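Local atomic coordinates of glutamate racemase (Campylobacter jejuni, PDB entry 3UHF), a protein that is a two-domain alpha/beta enzyme of the aspartate/glutamate racemase family, with D-glutamic acid bound in a pocket between its two parallel sheets. Residues N132-T140 and I194-C204; V34-Y44 and L261-L271. One frame throughout, in Å; residues are numbered along the deposited sequence.

Contact 1. Residues N132-T140 and I194-C204; sequences NKEILVIAT and ITTPDALILAC. With DGL (D-glutamic acid), chain C.
Leu136 is gripped through both backbone polar atoms: its N gives a nearly straight bond to Ala199 O (2.9 Å), and its O receives Ile201 N (2.8 Å). Ile138 N continues the pairing to Ile201 O, 3.2 Å away. Above this backbone, Leu136 and Leu200 lie side by side and point the same way, with CD2 of Leu136 3.6 Å from CD1 of Leu200. Leu136 CG stands anti to the backbone N (chi1 171°), which carries the methyls on to Ile194 CD1. Val137 and Ile201, beta-branched residues suited to strands, pack on the other face, where Tyr149 of helix 148-155 covers them. Strands 135-139 and 199-202 are the parallel inner pair of a four-stranded sheet in an alpha/beta domain. At the start of the pair, Asp198 OD2 uses its anti lone pair to take Glu134 N at 2.8 Å. At the far end small Ala139 and Ala203 pack together, their CB atoms 3.8 Å apart, and the next residues line the ligand pocket. There a water accepts from Thr140 N and donates to Ala203 O and to OXT of D-glutamic acid, while Cys204 SG lies 3.6 Å from the ligand's CB. Thr140 OG1 is held by Thr96 and Thr143.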
# COMPACT_ATOMS: atom_id res chain seq x y z
N ASN A 132 -15.75 8.38 17.80
CA ASN A 132 -15.38 7.96 19.15
C ASN A 132 -14.69 6.60 19.19
O ASN A 132 -14.10 6.24 20.21
CB ASN A 132 -16.62 7.95 20.05
CG ASN A 132 -17.20 9.33 20.25
OD1 ASN A 132 -16.47 10.27 20.57
ND2 ASN A 132 -18.51 9.47 20.02
N LYS A 133 -14.76 5.85 18.10
CA LYS A 133 -14.16 4.52 18.05
C LYS A 133 -12.63 4.57 18.05
O LYS A 133 -12.03 5.56 17.62
CB LYS A 133 -14.67 3.73 16.85
CG LYS A 133 -16.14 3.34 16.94
CD LYS A 133 -16.38 2.41 18.11
CE LYS A 133 -17.87 2.19 18.35
NZ LYS A 133 -18.52 1.62 17.14
N GLU A 134 -12.02 3.49 18.53
CA GLU A 134 -10.57 3.39 18.68
C GLU A 134 -9.89 2.94 17.39
O GLU A 134 -10.28 1.94 16.80
CB GLU A 134 -10.24 2.37 19.77
CG GLU A 134 -10.97 2.59 21.08
CD GLU A 134 -10.13 3.35 22.08
OE1 GLU A 134 -8.91 3.50 21.84
OE2 GLU A 134 -10.70 3.81 23.10
N ILE A 135 -8.86 3.67 16.97
CA ILE A 135 -8.09 3.27 15.80
C ILE A 135 -6.63 3.01 16.19
O ILE A 135 -6.02 3.79 16.91
CB ILE A 135 -8.08 4.39 14.74
CG1 ILE A 135 -9.51 4.72 14.30
CG2 ILE A 135 -7.22 4.00 13.52
CD1 ILE A 135 -9.57 5.92 13.39
N LEU A 136 -6.09 1.90 15.71
CA LEU A 136 -4.65 1.65 15.81
C LEU A 136 -4.08 1.67 14.39
O LEU A 136 -4.55 0.95 13.51
CB LEU A 136 -4.38 0.30 16.47
CG LEU A 136 -2.91 -0.15 16.41
CD1 LEU A 136 -2.03 0.91 17.07
CD2 LEU A 136 -2.75 -1.51 17.08
N VAL A 137 -3.11 2.55 14.16
CA VAL A 137 -2.43 2.59 12.87
C VAL A 137 -1.07 1.93 13.07
O VAL A 137 -0.32 2.34 13.94
CB VAL A 137 -2.18 4.04 12.43
CG1 VAL A 137 -1.47 4.05 11.08
CG2 VAL A 137 -3.51 4.80 12.35
N ILE A 138 -0.77 0.90 12.28
CA ILE A 138 0.58 0.30 12.35
C ILE A 138 1.25 0.46 11.00
O ILE A 138 0.61 0.33 9.96
CB ILE A 138 0.55 -1.18 12.79
CG1 ILE A 138 -0.35 -2.03 11.87
CG2 ILE A 138 0.11 -1.26 14.26
CD1 ILE A 138 -0.23 -3.56 12.08
N ALA A 139 2.56 0.75 11.00
CA ALA A 139 3.23 1.13 9.78
C ALA A 139 4.73 1.15 10.02
O ALA A 139 5.18 0.84 11.11
CB ALA A 139 2.76 2.54 9.32
N THR A 140 5.48 1.54 9.00
CA THR A 140 6.93 1.70 9.17
C THR A 140 7.21 2.92 10.05
O THR A 140 6.33 3.73 10.27
CB THR A 140 7.65 1.94 7.82
OG1 THR A 140 7.18 3.17 7.25
CG2 THR A 140 7.40 0.78 6.85
N ILE A 194 -1.21 -2.24 24.91
CA ILE A 194 -1.99 -1.47 23.96
C ILE A 194 -3.44 -1.90 24.09
O ILE A 194 -3.73 -3.07 24.31
CB ILE A 194 -1.49 -1.62 22.51
CG1 ILE A 194 -1.76 -0.32 21.76
CG2 ILE A 194 -2.16 -2.78 21.79
CD1 ILE A 194 -1.76 -0.49 20.29
N THR A 195 -4.35 -0.93 24.01
CA THR A 195 -5.76 -1.26 24.09
C THR A 195 -6.22 -1.86 22.76
O THR A 195 -5.67 -1.53 21.71
CB THR A 195 -6.62 -0.03 24.44
OG1 THR A 195 -6.25 1.07 23.61
CG2 THR A 195 -6.40 0.36 25.90
N THR A 196 -7.20 -2.76 22.81
CA THR A 196 -7.70 -3.40 21.61
C THR A 196 -8.50 -2.41 20.77
O THR A 196 -9.46 -1.81 21.25
CB THR A 196 -8.59 -4.61 21.95
OG1 THR A 196 -7.81 -5.56 22.70
CG2 THR A 196 -9.10 -5.27 20.68
N PRO A 197 -8.11 -2.23 19.50
CA PRO A 197 -8.77 -1.19 18.70
C PRO A 197 -10.04 -1.67 18.00
O PRO A 197 -10.23 -2.87 17.79
CB PRO A 197 -7.70 -0.83 17.68
CG PRO A 197 -6.97 -2.12 17.46
CD PRO A 197 -6.96 -2.82 18.80
N ASP A 198 -10.91 -0.73 17.65
CA ASP A 198 -12.06 -1.06 16.83
C ASP A 198 -11.67 -1.22 15.37
O ASP A 198 -12.29 -2.00 14.63
CB ASP A 198 -13.14 0.02 16.99
CG ASP A 198 -13.67 0.10 18.41
OD1 ASP A 198 -14.35 -0.86 18.83
OD2 ASP A 198 -13.39 1.10 19.11
N ALA A 199 -10.63 -0.50 14.95
CA ALA A 199 -10.08 -0.66 13.61
C ALA A 199 -8.56 -0.68 13.64
O ALA A 199 -7.94 0.11 14.35
CB ALA A 199 -10.56 0.45 12.69
N LEU A 200 -7.97 -1.58 12.87
CA LEU A 200 -6.51 -1.64 12.73
C LEU A 200 -6.16 -1.30 11.29
O LEU A 200 -6.53 -2.04 10.37
CB LEU A 200 -6.03 -3.05 13.06
CG LEU A 200 -4.54 -3.34 12.86
CD1 LEU A 200 -3.70 -2.47 13.78
CD2 LEU A 200 -4.27 -4.81 13.13
N ILE A 201 -5.51 -0.16 11.08
CA ILE A 201 -5.13 0.19 9.72
C ILE A 201 -3.82 -0.51 9.37
O ILE A 201 -2.78 -0.27 10.01
CB ILE A 201 -5.00 1.71 9.50
CG1 ILE A 201 -6.29 2.43 9.93
CG2 ILE A 201 -4.74 1.97 8.03
CD1 ILE A 201 -6.27 3.94 9.67
N LEU A 202 -3.86 -1.37 8.36
CA LEU A 202 -2.65 -2.05 7.91
C LEU A 202 -1.89 -1.10 6.99
O LEU A 202 -1.93 -1.23 5.76
CB LEU A 202 -3.03 -3.33 7.17
CG LEU A 202 -3.87 -4.32 7.97
CD1 LEU A 202 -4.23 -5.52 7.11
CD2 LEU A 202 -3.12 -4.79 9.22
N ALA A 203 -1.24 -0.11 7.60
CA ALA A 203 -0.68 1.01 6.84
C ALA A 203 0.72 0.70 6.33
O ALA A 203 1.64 1.52 6.45
CB ALA A 203 -0.66 2.27 7.72
N CYS A 204 0.88 -0.48 5.73
CA CYS A 204 2.16 -0.91 5.16
C CYS A 204 1.86 -2.04 4.19
O CYS A 204 1.03 -2.92 4.47
CB CYS A 204 3.09 -1.39 6.27
SG CYS A 204 4.67 -2.08 5.69
N DGL C . 6.45 -0.55 1.04
CA DGL C . 6.71 -0.07 2.40
C DGL C . 5.44 0.50 3.00
O DGL C . 4.33 0.20 2.55
CB DGL C . 7.22 -1.20 3.29
CG DGL C . 8.63 -1.67 2.92
CD DGL C . 9.62 -0.53 3.03
OE1 DGL C . 10.04 0.00 1.98
OE2 DGL C . 9.96 -0.15 4.17
OXT DGL C . 5.51 1.25 3.97
O HOH W 1 4.32 2.05 6.24

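Contact 2. Residues V34-Y44 and L261-L271; sequences VGGLSVLKSLY and LKNTAKIWLNL
Leu37 enters helix 258-268 as a knob, its side chain seated among Leu261, Thr264, Ala265 and Trp268. Its CB rests 3.6 Å from Trp268 CE3. Farther out it forks: CD2 meets Ala265 CB at 3.8 Å, and CD1 reaches in to Ala265 N, 3.6 Å away, with Thr264 CG2 and Leu261 CD1 beside it. With CG of Leu37 anti to the carbonyl carbon (chi1 -67°), both methyls enter the hole, where Ala265, itself only a methyl, leaves depth. Trp268 is braced by Thr264, whose CG2 sits over one ring face, 3.6 Å above the plane; Gly35 O lies at the ring edge, in plane. One turn on, Lys41 lays CB against Leu269 CD1 (3.7 Å), and its long aliphatic part carries the amine to a salt bridge with Glu45. Just past the helix, where Asn270 makes a Schellman motif, Leu269 CD2 touches Leu40 CD2 at 3.8 Å and Leu271 CD2 approaches Tyr44 CE2. The short helix axes cross at -50°, and Phe252 of strand 249-254 lies against Leu37, Leu40 and Ala265, the helix-on-sheet layering of an alpha/beta domain. No hydrogen bond joins the two segments, which implies that shape and apolar burial hold them together.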
# COMPACT_ATOMS: atom_id res chain seq x y z
N VAL A 34 8.74 -5.68 -3.00
CA VAL A 34 7.76 -6.71 -3.32
C VAL A 34 6.46 -6.58 -2.54
O VAL A 34 5.45 -7.16 -2.94
CB VAL A 34 8.29 -8.13 -3.05
CG1 VAL A 34 9.54 -8.38 -3.85
CG2 VAL A 34 8.52 -8.32 -1.55
N GLY A 35 6.49 -5.83 -1.43
CA GLY A 35 5.31 -5.70 -0.59
C GLY A 35 4.11 -5.19 -1.35
O GLY A 35 2.98 -5.63 -1.11
N GLY A 36 4.36 -4.26 -2.27
CA GLY A 36 3.32 -3.62 -3.06
C GLY A 36 2.46 -4.57 -3.88
O GLY A 36 1.40 -4.19 -4.39
N LEU A 37 2.90 -5.82 -4.01
CA LEU A 37 2.08 -6.85 -4.63
C LEU A 37 0.72 -7.00 -3.92
O LEU A 37 -0.25 -7.43 -4.52
CB LEU A 37 2.84 -8.18 -4.68
CG LEU A 37 4.06 -8.23 -5.60
CD1 LEU A 37 4.85 -9.54 -5.44
CD2 LEU A 37 3.68 -8.01 -7.07
N SER A 38 0.65 -6.66 -2.63
CA SER A 38 -0.61 -6.79 -1.91
C SER A 38 -1.64 -5.80 -2.47
O SER A 38 -2.85 -6.10 -2.51
CB SER A 38 -0.42 -6.59 -0.40
OG SER A 38 -0.04 -5.27 -0.09
N VAL A 39 -1.16 -4.64 -2.91
CA VAL A 39 -2.00 -3.64 -3.55
C VAL A 39 -2.30 -4.06 -4.98
O VAL A 39 -3.45 -3.96 -5.44
CB VAL A 39 -1.33 -2.25 -3.53
CG1 VAL A 39 -2.15 -1.25 -4.35
CG2 VAL A 39 -1.18 -1.76 -2.09
N LEU A 40 -1.29 -4.55 -5.68
CA LEU A 40 -1.49 -5.04 -7.04
C LEU A 40 -2.60 -6.10 -7.07
O LEU A 40 -3.46 -6.08 -7.96
CB LEU A 40 -0.20 -5.63 -7.61
CG LEU A 40 -0.32 -6.11 -9.06
CD1 LEU A 40 -0.52 -4.92 -9.97
CD2 LEU A 40 0.91 -6.91 -9.48
N LYS A 41 -2.58 -6.99 -6.09
CA LYS A 41 -3.58 -8.05 -6.01
C LYS A 41 -4.99 -7.47 -5.97
O LYS A 41 -5.87 -7.92 -6.70
CB LYS A 41 -3.32 -8.92 -4.78
CG LYS A 41 -4.26 -10.11 -4.65
CD LYS A 41 -3.75 -11.04 -3.55
CE LYS A 41 -4.55 -12.33 -3.48
NZ LYS A 41 -5.96 -12.08 -3.08
N SER A 42 -5.22 -6.46 -5.13
CA SER A 42 -6.55 -5.86 -5.03
C SER A 42 -6.96 -5.23 -6.35
O SER A 42 -8.10 -5.39 -6.79
CB SER A 42 -6.58 -4.80 -3.92
OG SER A 42 -6.17 -5.35 -2.69
N LEU A 43 -6.04 -4.49 -6.97
CA LEU A 43 -6.33 -3.81 -8.24
C LEU A 43 -6.64 -4.78 -9.36
O LEU A 43 -7.54 -4.56 -10.17
CB LEU A 43 -5.15 -2.93 -8.65
CG LEU A 43 -4.81 -1.79 -7.68
CD1 LEU A 43 -3.46 -1.18 -8.05
CD2 LEU A 43 -5.91 -0.73 -7.72
N TYR A 44 -5.89 -5.87 -9.37
CA TYR A 44 -6.01 -6.92 -10.38
C TYR A 44 -7.34 -7.66 -10.25
O TYR A 44 -8.05 -7.86 -11.23
CB TYR A 44 -4.84 -7.88 -10.17
CG TYR A 44 -4.69 -9.00 -11.16
CD1 TYR A 44 -4.50 -8.74 -12.51
CD2 TYR A 44 -4.70 -10.31 -10.73
CE1 TYR A 44 -4.33 -9.78 -13.41
CE2 TYR A 44 -4.54 -11.35 -11.62
CZ TYR A 44 -4.35 -11.09 -12.96
OH TYR A 44 -4.20 -12.14 -13.83
N LEU A 261 11.00 -11.24 -8.02
CA LEU A 261 9.77 -10.46 -7.87
C LEU A 261 8.61 -11.15 -8.57
O LEU A 261 7.53 -11.28 -8.00
CB LEU A 261 9.95 -9.05 -8.44
CG LEU A 261 8.64 -8.24 -8.58
CD1 LEU A 261 7.97 -8.08 -7.23
CD2 LEU A 261 8.89 -6.90 -9.22
N LYS A 262 8.83 -11.58 -9.81
CA LYS A 262 7.80 -12.28 -10.57
C LYS A 262 7.37 -13.56 -9.85
O LYS A 262 6.18 -13.87 -9.80
CB LYS A 262 8.30 -12.62 -11.98
CG LYS A 262 8.56 -11.40 -12.85
CD LYS A 262 9.17 -11.81 -14.19
CE LYS A 262 9.45 -10.59 -15.06
NZ LYS A 262 10.19 -10.95 -16.31
N ASN A 263 8.34 -14.28 -9.30
CA ASN A 263 8.05 -15.52 -8.57
C ASN A 263 7.13 -15.27 -7.39
O ASN A 263 6.14 -15.99 -7.20
CB ASN A 263 9.34 -16.18 -8.09
CG ASN A 263 9.07 -17.43 -7.26
OD1 ASN A 263 8.72 -18.48 -7.80
ND2 ASN A 263 9.26 -17.32 -5.95
N THR A 264 7.45 -14.24 -6.61
CA THR A 264 6.62 -13.87 -5.46
C THR A 264 5.22 -13.47 -5.94
O THR A 264 4.21 -13.83 -5.32
CB THR A 264 7.24 -12.69 -4.67
OG1 THR A 264 8.55 -13.06 -4.23
CG2 THR A 264 6.39 -12.34 -3.47
N ALA A 265 5.17 -12.74 -7.05
CA ALA A 265 3.89 -12.31 -7.60
C ALA A 265 3.03 -13.51 -8.04
O ALA A 265 1.81 -13.52 -7.82
CB ALA A 265 4.10 -11.35 -8.76
N LYS A 266 3.67 -14.51 -8.64
CA LYS A 266 2.91 -15.68 -9.08
C LYS A 266 2.25 -16.37 -7.89
O LYS A 266 1.09 -16.78 -7.96
CB LYS A 266 3.80 -16.64 -9.87
CG LYS A 266 4.00 -16.21 -11.31
CD LYS A 266 4.93 -17.15 -12.07
CE LYS A 266 6.37 -17.01 -11.61
NZ LYS A 266 7.30 -17.88 -12.38
N ILE A 267 2.99 -16.47 -6.79
CA ILE A 267 2.47 -17.05 -5.56
C ILE A 267 1.38 -16.18 -4.92
O ILE A 267 0.26 -16.63 -4.71
CB ILE A 267 3.59 -17.27 -4.54
CG1 ILE A 267 4.64 -18.24 -5.11
CG2 ILE A 267 3.01 -17.77 -3.23
CD1 ILE A 267 5.82 -18.46 -4.19
N TRP A 268 1.71 -14.93 -4.61
CA TRP A 268 0.77 -14.05 -3.92
C TRP A 268 -0.53 -13.79 -4.69
O TRP A 268 -1.59 -13.68 -4.09
CB TRP A 268 1.43 -12.71 -3.55
CG TRP A 268 2.45 -12.79 -2.46
CD1 TRP A 268 3.03 -13.91 -1.93
CD2 TRP A 268 3.02 -11.68 -1.75
NE1 TRP A 268 3.93 -13.57 -0.95
CE2 TRP A 268 3.94 -12.20 -0.82
CE3 TRP A 268 2.84 -10.29 -1.82
CZ2 TRP A 268 4.68 -11.39 0.04
CZ3 TRP A 268 3.58 -9.48 -0.97
CH2 TRP A 268 4.48 -10.03 -0.05
N LEU A 269 -0.44 -13.69 -6.01
CA LEU A 269 -1.60 -13.39 -6.84
C LEU A 269 -2.23 -14.64 -7.46
O LEU A 269 -3.21 -14.53 -8.21
CB LEU A 269 -1.24 -12.39 -7.94
CG LEU A 269 -1.33 -10.89 -7.63
CD1 LEU A 269 -0.39 -10.47 -6.51
CD2 LEU A 269 -1.05 -10.09 -8.90
N ASN A 270 -1.68 -15.80 -7.14
CA ASN A 270 -2.13 -17.06 -7.73
C ASN A 270 -2.22 -16.99 -9.25
O ASN A 270 -3.28 -17.24 -9.83
CB ASN A 270 -3.49 -17.48 -7.16
CG ASN A 270 -3.40 -17.87 -5.70
OD1 ASN A 270 -2.36 -18.31 -5.23
ND2 ASN A 270 -4.51 -17.72 -4.98
N LEU A 271 -1.11 -16.62 -9.89
CA LEU A 271 -1.08 -16.47 -11.34
C LEU A 271 -0.85 -17.81 -12.05
O LEU A 271 -0.34 -18.77 -11.45
CB LEU A 271 -0.03 -15.45 -11.75
CG LEU A 271 -0.15 -14.10 -11.07
CD1 LEU A 271 0.98 -13.16 -11.48
CD2 LEU A 271 -1.50 -13.49 -11.39

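Contact 1 is the more fully buried of the two, a pairing of neighbouring strands inside the four-stranded sheet; contact 2 is partly buried and joins two helices beside the five-stranded sheet, so no strand or helix is shared. The chemistry follows the place. In contact 1 backbone hydrogen bonds set the register and apolar side chains cover both faces, whereas contact 2 relies on interlocking side chains, with the partly exposed Lys41, Tyr44 and Trp268 among them. Their centres are 24 Å apart, yet their nearest atoms come within about 5 Å, without touching. Contact 1 supplies Thr140 and Cys204 to the ligand pocket, while Gly35 of contact 2 lies about 6 Å from D-glutamic acid without being one of its pocket residues.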